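Local coordinates for protein F420-dependent methylenetetrahydromethanopterin dehydrogenase (Methanopyrus kandleri, PDB 1QV9) that catalyses the reversible, coenzyme F420-dependent reduction of methenyl-tetrahydromethanopterin to methylene-tetrahydromethanopterin in methanogenesis from CO2, at residues A[2-7]-A[31-36]; A[63-68]-A[90-95]; A[183-188]-A[202-207]. One frame throughout, in Å; residues are numbered along the deposited sequence.

Direct backbone bonds join the segments of contacts 1 and 2, whereas contact 3 joins its segments by side-chain packing and a water. Contacts 1 and 2 each pair neighbouring parallel strands of a single sheet, and they meet directly, since strands 4-10 and 67-71 lie side by side. Contact 1 is a full backbone ladder, partly buried, with charged groups on one face; contact 2 is a buried strand entry with two backbone bonds and a tyrosine packed beside it. Contact 3, also buried, lies on the opposite side of the chain's centre, about 31 Å from either by centres. It joins a turn to a helix at a subunit interface.

Contact 1: A[2-7]-A[31-36]; sequences TVAKAI and EDVEFR
The ring of Phe35 presents its edge, in plane, to the backbone N of Ala6, while Ala6 CB approaches obliquely, 3.9 Å from Phe35 CD2; Phe35 also forms an edge-to-face pair with Phe8. The ring belongs to a parallel beta pair within the beta-alpha-beta unit formed by strand 4-10, helix 15-19 and strand 33-39. The flat carboxylate of Glu34 is met from above its plane by Arg36: NH1 is 2.8 Å from Glu34 OE1 in a salt bridge, with OE1 close to the guanidinium plane. NH2 donates to Phe35 O, which lies in the guanidinium plane, though the nitrogen stands above the carbonyl plane; these bonds probably limit the rotation of the guanidinium.

Between the strands, four backbone bonds form the parallel ladder, beginning with Ala4 N to Asp32 O at 2.8 Å, where the donor stands above the carbonyl plane. Glu34 N then approaches Ala4 O nearly along the C=O axis. On the face bearing Lys5 and Glu34, these side chains run side by side, Lys5 CG 4.1 Å from Glu34 CB; the lysine bends at chi3 (-72°) and gives NZ to Phe63 O. Helix 153-169 packs on the other face at Ala4 and Val33, and its Lys169 forms a salt bridge with Asp32. In the last bond Arg36 N lies in the carbonyl plane of Ala6, 3.1 Å from Ala6 O.

Contact 2: A[63-68]-A[90-95]; sequences FEPDFI and SEYPAV
This contact pairs the beginnings of strands 67-71 and 94-99, the two parallel strands of a beta-alpha-beta unit connected through helix 78-88. Two backbone bonds grip Ile68 on its amide and its carbonyl: its N donates to Pro93 O at 2.9 Å, and its O accepts from Val95 N at 3.0 Å. In both, the donor approaches nearly along the C=O axis, and the two place Ile68 in parallel register with Ala94.

Ahead of the ladder, Tyr92 packs against the incoming loop. With CG beside its own backbone N (chi1 -55°), the ring lies obliquely across Pro65, whose CG is 3.9 Å from Tyr92 CD1, and Pro65 O meets the ring at its edge. Ile68 reaches in with its CD1 branch, 3.6 Å from Tyr92 CB, also crossing obliquely. One ring face is covered by Glu91 CG, which stands over its centre. Before it, Ser90 OG accepts from Tyr92 N in an ST turn, steadying the backbone that carries the ring. An alanine in place of Tyr92 would keep CB but lose the ring that crosses Pro65 and lies beside Ile68 CD1, and would probably leave the entry to the strand pair more loosely packed.

Helix 46-63 meets Tyr92, Pro65 and Ile68 through Leu57 and Ala60, whereas Phe67 turns to helix 153-169 and Asp66 OD1 receives Lys5 N of strand 4-10.

Contact 3: A[183-188]-A[202-207]; sequences IDRNTL and KAMAAL
The backbone of 185-188 has helical torsions without the regular bonds and forms a turn after strand 180-183; it lies against residues 202-207 of helix 197-223, with Arg185 and Met204 nearest, their CA atoms 5.0 Å apart. A turn at the end of the outermost strand of the parallel sheet in this chain thus packs on a long helix. A water spans the two backbones, accepting from Arg185 N and donating weakly to Leu207 O.

Aliphatic side chains do most of the rest. Leu188 and Leu207 meet tip to tip, CD1 of Leu188 lying 3.7 Å from CD1 of Leu207, and the same Leu188 CD1 also touches Ala203 CB. Met204, present as selenomethionine, crosses Arg185 obliquely, and its chain bends at chi3 (50°) to bring CE within 3.8 Å of Arg185 CD. Arg185 holds CG anti to its backbone N (chi1 178°), which lays CG against Met204 O and CB, and then bends at chi2 and chi3. By salt bridges this arginine ties helix 197-223, through NE to Glu208, to the third subunit, through NH1 to Glu219 of that subunit. The closest direct approach between the segments sets aliphatic against backbone, Arg185 CG 3.3 Å from Met204 O.

Contact 1: A[2-7]-A[31-36]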
ATOM      1  N   THR A   2       7.369 -45.997 -16.487  1.00 41.18           N
ATOM      2  CA  THR A   2       7.339 -45.446 -17.874  1.00 41.46           C
ATOM      3  C   THR A   2       7.525 -43.926 -17.832  1.00 38.29           C
ATOM      4  O   THR A   2       6.900 -43.231 -17.025  1.00 38.60           O
ATOM      5  CB  THR A   2       6.018 -45.768 -18.580  1.00 44.68           C
ATOM      6  OG1 THR A   2       5.763 -47.175 -18.481  1.00 47.83           O
ATOM      7  CG2 THR A   2       6.096 -45.379 -20.059  1.00 44.07           C
ATOM      8  N   VAL A   3       8.390 -43.440 -18.714  1.00 35.66           N
ATOM      9  CA  VAL A   3       8.748 -42.029 -18.812  1.00 31.08           C
ATOM     10  C   VAL A   3       8.143 -41.379 -20.055  1.00 30.57           C
ATOM     11  O   VAL A   3       8.379 -41.838 -21.166  1.00 32.66           O
ATOM     12  CB  VAL A   3      10.290 -41.894 -18.877  1.00 32.84           C
ATOM     13  CG1 VAL A   3      10.697 -40.442 -19.123  1.00 30.96           C
ATOM     14  CG2 VAL A   3      10.914 -42.417 -17.587  1.00 32.66           C
ATOM     15  N   ALA A   4       7.366 -40.317 -19.853  1.00 22.74           N
ATOM     16  CA  ALA A   4       6.752 -39.569 -20.938  1.00 22.28           C
ATOM     17  C   ALA A   4       7.801 -38.581 -21.478  1.00 21.67           C
ATOM     18  O   ALA A   4       8.567 -37.989 -20.709  1.00 26.49           O
ATOM     19  CB  ALA A   4       5.551 -38.806 -20.419  1.00 21.83           C
ATOM     20  N   LYS A   5       7.812 -38.399 -22.788  1.00 21.31           N
ATOM     21  CA  LYS A   5       8.778 -37.495 -23.418  1.00 19.25           C
ATOM     22  C   LYS A   5       8.052 -36.459 -24.254  1.00 19.07           C
ATOM     23  O   LYS A   5       7.049 -36.765 -24.888  1.00 19.66           O
ATOM     24  CB  LYS A   5       9.734 -38.287 -24.307  1.00 20.46           C
ATOM     25  CG  LYS A   5      10.719 -39.123 -23.489  1.00 24.73           C
ATOM     26  CD  LYS A   5      11.664 -39.939 -24.358  1.00 29.45           C
ATOM     27  CE  LYS A   5      10.945 -41.093 -25.034  1.00 35.46           C
ATOM     28  NZ  LYS A   5      11.910 -41.939 -25.806  1.00 41.56           N
ATOM     29  N   ALA A   6       8.544 -35.223 -24.232  1.00 16.51           N
ATOM     30  CA  ALA A   6       7.925 -34.179 -25.039  1.00 15.99           C
ATOM     31  C   ALA A   6       8.969 -33.139 -25.447  1.00 16.86           C
ATOM     32  O   ALA A   6       9.973 -32.962 -24.761  1.00 18.81           O
ATOM     33  CB  ALA A   6       6.804 -33.482 -24.259  1.00 17.82           C
ATOM     34  N   ILE A   7       8.720 -32.474 -26.562  1.00 15.70           N
ATOM     35  CA  ILE A   7       9.610 -31.398 -27.007  1.00 16.05           C
ATOM     36  C   ILE A   7       8.751 -30.149 -26.983  1.00 18.35           C
ATOM     37  O   ILE A   7       7.592 -30.186 -27.391  1.00 16.72           O
ATOM     38  CB  ILE A   7      10.116 -31.610 -28.452  1.00 15.89           C
ATOM     39  CG1 ILE A   7      10.971 -32.881 -28.542  1.00 17.35           C
ATOM     40  CG2 ILE A   7      10.963 -30.373 -28.918  1.00 17.24           C
ATOM     41  CD1 ILE A   7      11.402 -33.232 -29.963  1.00 20.51           C
ATOM     42  N   GLU A  31      10.497 -38.333 -11.859  1.00 25.15           N
ATOM     43  CA  GLU A  31      11.185 -39.431 -12.514  1.00 28.78           C
ATOM     44  C   GLU A  31      10.440 -39.948 -13.736  1.00 26.18           C
ATOM     45  O   GLU A  31      10.935 -40.817 -14.449  1.00 29.63           O
ATOM     46  CB  GLU A  31      11.355 -40.584 -11.514  1.00 30.38           C
ATOM     47  CG  GLU A  31      11.801 -40.142 -10.120  1.00 39.60           C
ATOM     48  CD  GLU A  31      11.943 -41.306  -9.136  1.00 46.78           C
ATOM     49  OE1 GLU A  31      13.084 -41.765  -8.921  1.00 50.87           O
ATOM     50  OE2 GLU A  31      10.914 -41.769  -8.579  1.00 48.33           O
ATOM     51  N   ASP A  32       9.243 -39.432 -13.988  1.00 24.05           N
ATOM     52  CA  ASP A  32       8.444 -39.923 -15.107  1.00 25.78           C
ATOM     53  C   ASP A  32       8.344 -39.075 -16.362  1.00 24.42           C
ATOM     54  O   ASP A  32       7.524 -39.372 -17.218  1.00 24.86           O
ATOM     55  CB  ASP A  32       7.023 -40.206 -14.639  1.00 26.02           C
ATOM     56  CG  ASP A  32       6.309 -38.942 -14.172  1.00 26.02           C
ATOM     57  OD1 ASP A  32       5.078 -38.864 -14.331  1.00 25.82           O
ATOM     58  OD2 ASP A  32       6.998 -38.047 -13.635  1.00 27.24           O
ATOM     59  N   VAL A  33       9.157 -38.026 -16.473  1.00 22.53           N
ATOM     60  CA  VAL A  33       9.141 -37.181 -17.665  1.00 22.87           C
ATOM     61  C   VAL A  33      10.555 -36.809 -18.096  1.00 20.44           C
ATOM     62  O   VAL A  33      11.477 -36.811 -17.292  1.00 24.24           O
ATOM     63  CB  VAL A  33       8.368 -35.840 -17.415  1.00 22.98           C
ATOM     64  CG1 VAL A  33       6.926 -36.126 -17.081  1.00 24.92           C
ATOM     65  CG2 VAL A  33       9.051 -35.036 -16.284  1.00 23.96           C
ATOM     66  N   GLU A  34      10.692 -36.465 -19.365  1.00 21.24           N
ATOM     67  CA  GLU A  34      11.955 -36.010 -19.934  1.00 20.98           C
ATOM     68  C   GLU A  34      11.543 -35.062 -21.038  1.00 19.79           C
ATOM     69  O   GLU A  34      10.719 -35.421 -21.879  1.00 19.67           O
ATOM     70  CB  GLU A  34      12.749 -37.180 -20.523  1.00 25.35           C
ATOM     71  CG  GLU A  34      14.083 -36.728 -21.085  1.00 35.85           C
ATOM     72  CD  GLU A  34      15.028 -37.871 -21.445  1.00 43.46           C
ATOM     73  OE1 GLU A  34      16.189 -37.566 -21.782  1.00 46.10           O
ATOM     74  OE2 GLU A  34      14.624 -39.053 -21.391  1.00 41.86           O
ATOM     75  N   PHE A  35      12.097 -33.849 -21.023  1.00 18.24           N
ATOM     76  CA  PHE A  35      11.747 -32.863 -22.041  1.00 15.73           C
ATOM     77  C   PHE A  35      12.972 -32.285 -22.729  1.00 19.45           C
ATOM     78  O   PHE A  35      14.084 -32.290 -22.196  1.00 19.97           O
ATOM     79  CB  PHE A  35      11.028 -31.658 -21.394  1.00 18.18           C
ATOM     80  CG  PHE A  35       9.816 -32.009 -20.561  1.00 18.58           C
ATOM     81  CD1 PHE A  35       9.568 -31.361 -19.369  1.00 21.63           C
ATOM     82  CD2 PHE A  35       8.890 -32.930 -21.015  1.00 22.58           C
ATOM     83  CE1 PHE A  35       8.393 -31.630 -18.624  1.00 23.30           C
ATOM     84  CE2 PHE A  35       7.718 -33.203 -20.274  1.00 20.97           C
ATOM     85  CZ  PHE A  35       7.483 -32.547 -19.080  1.00 22.55           C
ATOM     86  N   ARG A  36      12.748 -31.799 -23.932  1.00 16.43           N
ATOM     87  CA  ARG A  36      13.742 -31.068 -24.700  1.00 16.93           C
ATOM     88  C   ARG A  36      13.027 -29.764 -25.055  1.00 20.30           C
ATOM     89  O   ARG A  36      11.830 -29.770 -25.334  1.00 17.43           O
ATOM     90  CB  ARG A  36      14.144 -31.790 -25.980  1.00 19.11           C
ATOM     91  CG  ARG A  36      14.906 -33.111 -25.755  1.00 16.21           C
ATOM     92  CD  ARG A  36      16.252 -32.856 -25.032  1.00 23.93           C
ATOM     93  NE  ARG A  36      16.937 -34.136 -24.842  1.00 24.39           N
ATOM     94  CZ  ARG A  36      16.796 -34.912 -23.782  1.00 26.82           C
ATOM     95  NH1 ARG A  36      17.462 -36.059 -23.748  1.00 29.21           N
ATOM     96  NH2 ARG A  36      16.030 -34.538 -22.759  1.00 25.92           N
TER

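Contact 2: A[63-68]-A[90-95]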
ATOM      1  N   PHE A  63      14.886 -38.854 -30.165  1.00 25.75           N
ATOM      2  CA  PHE A  63      14.261 -38.656 -28.863  1.00 23.53           C
ATOM      3  C   PHE A  63      12.912 -39.353 -28.743  1.00 21.86           C
ATOM      4  O   PHE A  63      12.556 -39.768 -27.658  1.00 24.72           O
ATOM      5  CB  PHE A  63      14.126 -37.148 -28.583  1.00 22.86           C
ATOM      6  CG  PHE A  63      13.669 -36.805 -27.185  1.00 19.96           C
ATOM      7  CD1 PHE A  63      14.383 -37.212 -26.050  1.00 19.82           C
ATOM      8  CD2 PHE A  63      12.522 -36.022 -26.999  1.00 20.54           C
ATOM      9  CE1 PHE A  63      13.972 -36.853 -24.783  1.00 23.13           C
ATOM     10  CE2 PHE A  63      12.111 -35.662 -25.737  1.00 18.71           C
ATOM     11  CZ  PHE A  63      12.826 -36.070 -24.616  1.00 20.02           C
ATOM     12  N   GLU A  64      12.200 -39.485 -29.859  1.00 23.30           N
ATOM     13  CA  GLU A  64      10.897 -40.158 -29.895  1.00 25.00           C
ATOM     14  C   GLU A  64       9.890 -39.585 -28.882  1.00 23.33           C
ATOM     15  O   GLU A  64       9.422 -40.282 -27.963  1.00 25.64           O
ATOM     16  CB  GLU A  64      11.077 -41.668 -29.653  1.00 29.28           C
ATOM     17  CG  GLU A  64      12.130 -42.286 -30.553  1.00 37.16           C
ATOM     18  CD  GLU A  64      12.194 -43.807 -30.464  1.00 41.51           C
ATOM     19  OE1 GLU A  64      12.077 -44.354 -29.347  1.00 40.85           O
ATOM     20  OE2 GLU A  64      12.378 -44.448 -31.524  1.00 44.81           O
ATOM     21  N   PRO A  65       9.563 -38.290 -29.018  1.00 20.42           N
ATOM     22  CA  PRO A  65       8.604 -37.669 -28.104  1.00 19.23           C
ATOM     23  C   PRO A  65       7.188 -38.234 -28.264  1.00 18.36           C
ATOM     24  O   PRO A  65       6.803 -38.666 -29.352  1.00 20.16           O
ATOM     25  CB  PRO A  65       8.641 -36.201 -28.512  1.00 20.85           C
ATOM     26  CG  PRO A  65       8.936 -36.247 -29.960  1.00 20.64           C
ATOM     27  CD  PRO A  65       9.984 -37.348 -30.069  1.00 22.13           C
ATOM     28  N   ASP A  66       6.440 -38.219 -27.159  1.00 17.15           N
ATOM     29  CA  ASP A  66       5.045 -38.656 -27.170  1.00 17.51           C
ATOM     30  C   ASP A  66       4.186 -37.508 -27.709  1.00 20.22           C
ATOM     31  O   ASP A  66       3.154 -37.723 -28.312  1.00 19.60           O
ATOM     32  CB  ASP A  66       4.666 -39.056 -25.759  1.00 20.56           C
ATOM     33  CG  ASP A  66       5.472 -40.237 -25.286  1.00 24.32           C
ATOM     34  OD1 ASP A  66       6.090 -40.164 -24.199  1.00 23.40           O
ATOM     35  OD2 ASP A  66       5.494 -41.258 -26.027  1.00 26.57           O
ATOM     36  N   PHE A  67       4.625 -36.272 -27.487  1.00 17.08           N
ATOM     37  CA  PHE A  67       3.903 -35.128 -28.034  1.00 14.43           C
ATOM     38  C   PHE A  67       4.866 -33.947 -28.135  1.00 16.13           C
ATOM     39  O   PHE A  67       5.948 -33.970 -27.532  1.00 16.77           O
ATOM     40  CB  PHE A  67       2.648 -34.752 -27.200  1.00 17.26           C
ATOM     41  CG  PHE A  67       2.918 -34.382 -25.752  1.00 17.48           C
ATOM     42  CD1 PHE A  67       3.087 -33.057 -25.367  1.00 18.52           C
ATOM     43  CD2 PHE A  67       2.934 -35.349 -24.761  1.00 17.98           C
ATOM     44  CE1 PHE A  67       3.254 -32.699 -24.048  1.00 17.45           C
ATOM     45  CE2 PHE A  67       3.106 -35.005 -23.413  1.00 19.38           C
ATOM     46  CZ  PHE A  67       3.268 -33.662 -23.043  1.00 20.07           C
ATOM     47  N   ILE A  68       4.488 -32.976 -28.963  1.00 15.04           N
ATOM     48  CA  ILE A  68       5.275 -31.753 -29.193  1.00 16.21           C
ATOM     49  C   ILE A  68       4.374 -30.556 -28.921  1.00 19.47           C
ATOM     50  O   ILE A  68       3.193 -30.582 -29.258  1.00 19.33           O
ATOM     51  CB  ILE A  68       5.780 -31.710 -30.626  1.00 16.57           C
ATOM     52  CG1 ILE A  68       6.723 -32.894 -30.838  1.00 16.39           C
ATOM     53  CG2 ILE A  68       6.539 -30.394 -30.898  1.00 18.34           C
ATOM     54  CD1 ILE A  68       7.288 -33.053 -32.230  1.00 17.59           C
ATOM     55  N   SER A  90       3.264 -33.832 -39.430  1.00 21.75           N
ATOM     56  CA  SER A  90       4.091 -34.850 -38.793  1.00 22.75           C
ATOM     57  C   SER A  90       3.240 -35.909 -38.111  1.00 23.00           C
ATOM     58  O   SER A  90       2.017 -35.744 -37.981  1.00 24.69           O
ATOM     59  CB  SER A  90       5.026 -34.230 -37.736  1.00 24.96           C
ATOM     60  OG  SER A  90       4.332 -33.943 -36.532  1.00 23.74           O
ATOM     61  N   GLU A  91       3.904 -36.966 -37.657  1.00 23.21           N
ATOM     62  CA  GLU A  91       3.270 -38.084 -36.953  1.00 26.20           C
ATOM     63  C   GLU A  91       3.117 -37.812 -35.446  1.00 23.77           C
ATOM     64  O   GLU A  91       2.500 -38.602 -34.720  1.00 21.37           O
ATOM     65  CB  GLU A  91       4.130 -39.351 -37.101  1.00 25.76           C
ATOM     66  CG  GLU A  91       5.488 -39.223 -36.394  1.00 32.95           C
ATOM     67  CD  GLU A  91       6.226 -40.545 -36.201  1.00 42.12           C
ATOM     68  OE1 GLU A  91       6.002 -41.229 -35.171  1.00 45.80           O
ATOM     69  OE2 GLU A  91       7.036 -40.899 -37.080  1.00 44.63           O
ATOM     70  N   TYR A  92       3.696 -36.711 -34.967  1.00 18.34           N
ATOM     71  CA  TYR A  92       3.666 -36.421 -33.545  1.00 16.55           C
ATOM     72  C   TYR A  92       2.489 -35.596 -33.055  1.00 18.11           C
ATOM     73  O   TYR A  92       2.279 -34.503 -33.552  1.00 19.84           O
ATOM     74  CB  TYR A  92       4.942 -35.649 -33.137  1.00 18.91           C
ATOM     75  CG  TYR A  92       6.181 -36.358 -33.524  1.00 19.93           C
ATOM     76  CD1 TYR A  92       6.621 -37.451 -32.791  1.00 22.00           C
ATOM     77  CD2 TYR A  92       6.889 -35.962 -34.644  1.00 23.74           C
ATOM     78  CE1 TYR A  92       7.765 -38.154 -33.177  1.00 29.56           C
ATOM     79  CE2 TYR A  92       8.027 -36.643 -35.038  1.00 26.31           C
ATOM     80  CZ  TYR A  92       8.448 -37.734 -34.297  1.00 23.03           C
ATOM     81  OH  TYR A  92       9.588 -38.421 -34.676  1.00 33.56           O
ATOM     82  N   PRO A  93       1.712 -36.113 -32.069  1.00 18.57           N
ATOM     83  CA  PRO A  93       0.558 -35.366 -31.521  1.00 19.60           C
ATOM     84  C   PRO A  93       1.123 -34.028 -31.067  1.00 19.61           C
ATOM     85  O   PRO A  93       2.185 -33.990 -30.433  1.00 17.46           O
ATOM     86  CB  PRO A  93       0.119 -36.221 -30.346  1.00 19.72           C
ATOM     87  CG  PRO A  93       0.424 -37.627 -30.845  1.00 20.76           C
ATOM     88  CD  PRO A  93       1.834 -37.435 -31.425  1.00 17.24           C
ATOM     89  N   ALA A  94       0.426 -32.944 -31.390  1.00 18.54           N
ATOM     90  CA  ALA A  94       0.935 -31.606 -31.060  1.00 18.04           C
ATOM     91  C   ALA A  94      -0.133 -30.680 -30.494  1.00 18.06           C
ATOM     92  O   ALA A  94      -1.326 -30.795 -30.826  1.00 18.43           O
ATOM     93  CB  ALA A  94       1.545 -30.981 -32.327  1.00 19.82           C
ATOM     94  N   VAL A  95       0.323 -29.716 -29.695  1.00 14.65           N
ATOM     95  CA  VAL A  95      -0.533 -28.742 -29.038  1.00 14.01           C
ATOM     96  C   VAL A  95       0.055 -27.369 -29.267  1.00 18.34           C
ATOM     97  O   VAL A  95       1.281 -27.200 -29.185  1.00 17.23           O
ATOM     98  CB  VAL A  95      -0.570 -28.979 -27.496  1.00 17.75           C
ATOM     99  CG1 VAL A  95      -1.442 -27.892 -26.797  1.00 16.11           C
ATOM    100  CG2 VAL A  95      -1.107 -30.388 -27.200  1.00 17.52           C
TER

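Contact 3: A[183-188]-A[202-207]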
ATOM      1  N   ILE A 183      -8.911 -19.990 -22.357  1.00 14.51           N
ATOM      2  CA  ILE A 183      -8.920 -19.503 -20.991  1.00 16.61           C
ATOM      3  C   ILE A 183      -9.111 -18.009 -20.878  1.00 17.95           C
ATOM      4  O   ILE A 183      -8.491 -17.212 -21.608  1.00 16.77           O
ATOM      5  CB  ILE A 183      -7.574 -19.883 -20.289  1.00 17.86           C
ATOM      6  CG1 ILE A 183      -7.406 -21.411 -20.310  1.00 14.91           C
ATOM      7  CG2 ILE A 183      -7.515 -19.310 -18.847  1.00 16.63           C
ATOM      8  CD1 ILE A 183      -6.005 -21.891 -19.885  1.00 19.49           C
ATOM      9  N   ASP A 184      -9.991 -17.639 -19.966  1.00 16.26           N
ATOM     10  CA  ASP A 184     -10.238 -16.245 -19.667  1.00 17.91           C
ATOM     11  C   ASP A 184     -10.810 -16.062 -18.283  1.00 13.60           C
ATOM     12  O   ASP A 184     -10.844 -17.016 -17.481  1.00 16.92           O
ATOM     13  CB  ASP A 184     -11.092 -15.581 -20.750  1.00 18.35           C
ATOM     14  CG  ASP A 184     -12.555 -16.061 -20.765  1.00 24.35           C
ATOM     15  OD1 ASP A 184     -12.958 -16.867 -19.902  1.00 23.26           O
ATOM     16  OD2 ASP A 184     -13.307 -15.611 -21.663  1.00 29.72           O
ATOM     17  N   ARG A 185     -11.208 -14.830 -17.973  1.00 17.70           N
ATOM     18  CA  ARG A 185     -11.770 -14.497 -16.681  1.00 16.84           C
ATOM     19  C   ARG A 185     -12.825 -15.495 -16.193  1.00 14.40           C
ATOM     20  O   ARG A 185     -12.778 -15.963 -15.042  1.00 15.98           O
ATOM     21  CB  ARG A 185     -12.363 -13.083 -16.773  1.00 19.50           C
ATOM     22  CG  ARG A 185     -13.026 -12.601 -15.515  1.00 24.68           C
ATOM     23  CD  ARG A 185     -14.465 -12.224 -15.715  1.00 25.77           C
ATOM     24  NE  ARG A 185     -14.714 -11.278 -16.801  1.00 18.67           N
ATOM     25  CZ  ARG A 185     -15.910 -11.179 -17.381  1.00 20.04           C
ATOM     26  NH1 ARG A 185     -16.122 -10.312 -18.358  1.00 21.57           N
ATOM     27  NH2 ARG A 185     -16.881 -11.988 -17.004  1.00 21.88           N
ATOM     28  N   ASN A 186     -13.748 -15.876 -17.074  1.00 17.61           N
ATOM     29  CA  ASN A 186     -14.797 -16.788 -16.644  1.00 17.17           C
ATOM     30  C   ASN A 186     -14.372 -18.209 -16.360  1.00 16.94           C
ATOM     31  O   ASN A 186     -15.088 -18.947 -15.690  1.00 19.19           O
ATOM     32  CB  ASN A 186     -15.975 -16.762 -17.620  1.00 19.12           C
ATOM     33  CG  ASN A 186     -16.810 -15.474 -17.480  1.00 20.18           C
ATOM     34  OD1 ASN A 186     -16.751 -14.788 -16.440  1.00 21.24           O
ATOM     35  ND2 ASN A 186     -17.596 -15.151 -18.519  1.00 23.61           N
ATOM     36  N   THR A 187     -13.210 -18.612 -16.865  1.00 17.19           N
ATOM     37  CA  THR A 187     -12.690 -19.944 -16.587  1.00 15.83           C
ATOM     38  C   THR A 187     -12.614 -20.134 -15.085  1.00 15.59           C
ATOM     39  O   THR A 187     -12.812 -21.243 -14.555  1.00 17.52           O
ATOM     40  CB  THR A 187     -11.252 -20.058 -17.184  1.00 16.39           C
ATOM     41  OG1 THR A 187     -11.319 -19.800 -18.576  1.00 19.07           O
ATOM     42  CG2 THR A 187     -10.656 -21.449 -16.962  1.00 18.89           C
ATOM     43  N   LEU A 188     -12.328 -19.044 -14.370  1.00 16.67           N
ATOM     44  CA  LEU A 188     -12.131 -19.163 -12.931  1.00 16.40           C
ATOM     45  C   LEU A 188     -13.393 -19.551 -12.141  1.00 15.69           C
ATOM     46  O   LEU A 188     -13.293 -20.127 -11.056  1.00 19.39           O
ATOM     47  CB  LEU A 188     -11.569 -17.851 -12.359  1.00 15.94           C
ATOM     48  CG  LEU A 188     -10.263 -17.367 -12.980  1.00 18.62           C
ATOM     49  CD1 LEU A 188      -9.653 -16.337 -12.030  1.00 20.02           C
ATOM     50  CD2 LEU A 188      -9.322 -18.507 -13.262  1.00 22.21           C
ATOM     51  N   LYS A 202     -11.390 -11.048  -7.086  1.00 13.74           N
ATOM     52  CA  LYS A 202     -10.234 -10.196  -7.400  1.00 13.89           C
ATOM     53  C   LYS A 202      -9.415 -10.820  -8.532  1.00 12.52           C
ATOM     54  O   LYS A 202      -8.855 -10.129  -9.364  1.00 12.80           O
ATOM     55  CB  LYS A 202      -9.351 -10.009  -6.153  1.00 11.68           C
ATOM     56  CG  LYS A 202     -10.022  -9.139  -5.124  1.00 13.69           C
ATOM     57  CD  LYS A 202      -9.218  -9.085  -3.804  1.00 14.87           C
ATOM     58  CE  LYS A 202      -9.901  -8.261  -2.708  1.00 17.27           C
ATOM     59  NZ  LYS A 202      -9.836  -6.798  -2.926  1.00 16.59           N
ATOM     60  N   ALA A 203      -9.251 -12.149  -8.513  1.00 12.34           N
ATOM     61  CA  ALA A 203      -8.515 -12.854  -9.569  1.00 11.37           C
ATOM     62  C   ALA A 203      -9.218 -12.677 -10.930  1.00 14.04           C
ATOM     63  O   ALA A 203      -8.572 -12.486 -11.928  1.00 14.15           O
ATOM     64  CB  ALA A 203      -8.376 -14.355  -9.204  1.00 13.83           C
HETATM   65  N   MSE A 204     -10.553 -12.707 -10.920  1.00 14.55           N
HETATM   66  CA  MSE A 204     -11.306 -12.494 -12.149  1.00 15.29           C
HETATM   67  C   MSE A 204     -11.080 -11.073 -12.634  1.00 13.06           C
HETATM   68  O   MSE A 204     -10.848 -10.879 -13.823  1.00 14.76           O
HETATM   69  CB  MSE A 204     -12.797 -12.740 -11.905  1.00 16.44           C
HETATM   70  CG  MSE A 204     -13.045 -14.229 -11.628  1.00 12.85           C
HETATM   71 SE   MSE A 204     -14.912 -14.547 -11.068  1.00 19.55          SE
HETATM   72  CE  MSE A 204     -15.758 -13.616 -12.469  1.00 17.76           C
ATOM     73  N   ALA A 205     -11.146 -10.089 -11.736  1.00 13.03           N
ATOM     74  CA  ALA A 205     -10.867  -8.703 -12.137  1.00 12.07           C
ATOM     75  C   ALA A 205      -9.449  -8.622 -12.734  1.00 13.45           C
ATOM     76  O   ALA A 205      -9.205  -7.919 -13.703  1.00 15.18           O
ATOM     77  CB  ALA A 205     -10.965  -7.760 -10.955  1.00 14.43           C
ATOM     78  N   ALA A 206      -8.469  -9.296 -12.130  1.00 12.30           N
ATOM     79  CA  ALA A 206      -7.150  -9.251 -12.701  1.00 11.44           C
ATOM     80  C   ALA A 206      -7.076  -9.809 -14.134  1.00 11.46           C
ATOM     81  O   ALA A 206      -6.379  -9.263 -14.962  1.00 13.34           O
ATOM     82  CB  ALA A 206      -6.142 -10.032 -11.769  1.00 14.20           C
ATOM     83  N   LEU A 207      -7.769 -10.903 -14.413  1.00 12.24           N
ATOM     84  CA  LEU A 207      -7.715 -11.519 -15.721  1.00 11.56           C
ATOM     85  C   LEU A 207      -8.482 -10.657 -16.716  1.00 12.33           C
ATOM     86  O   LEU A 207      -8.085 -10.612 -17.879  1.00 16.72           O
ATOM     87  CB  LEU A 207      -8.325 -12.931 -15.730  1.00 16.33           C
ATOM     88  CG  LEU A 207      -7.550 -13.969 -14.916  1.00 14.58           C
ATOM     89  CD1 LEU A 207      -8.107 -15.365 -15.257  1.00 16.94           C
ATOM     90  CD2 LEU A 207      -6.049 -13.951 -15.321  1.00 14.87           C
TER
HETATM   91  O   HOH W   1      -9.824 -12.712 -19.357  1.00 23.84           O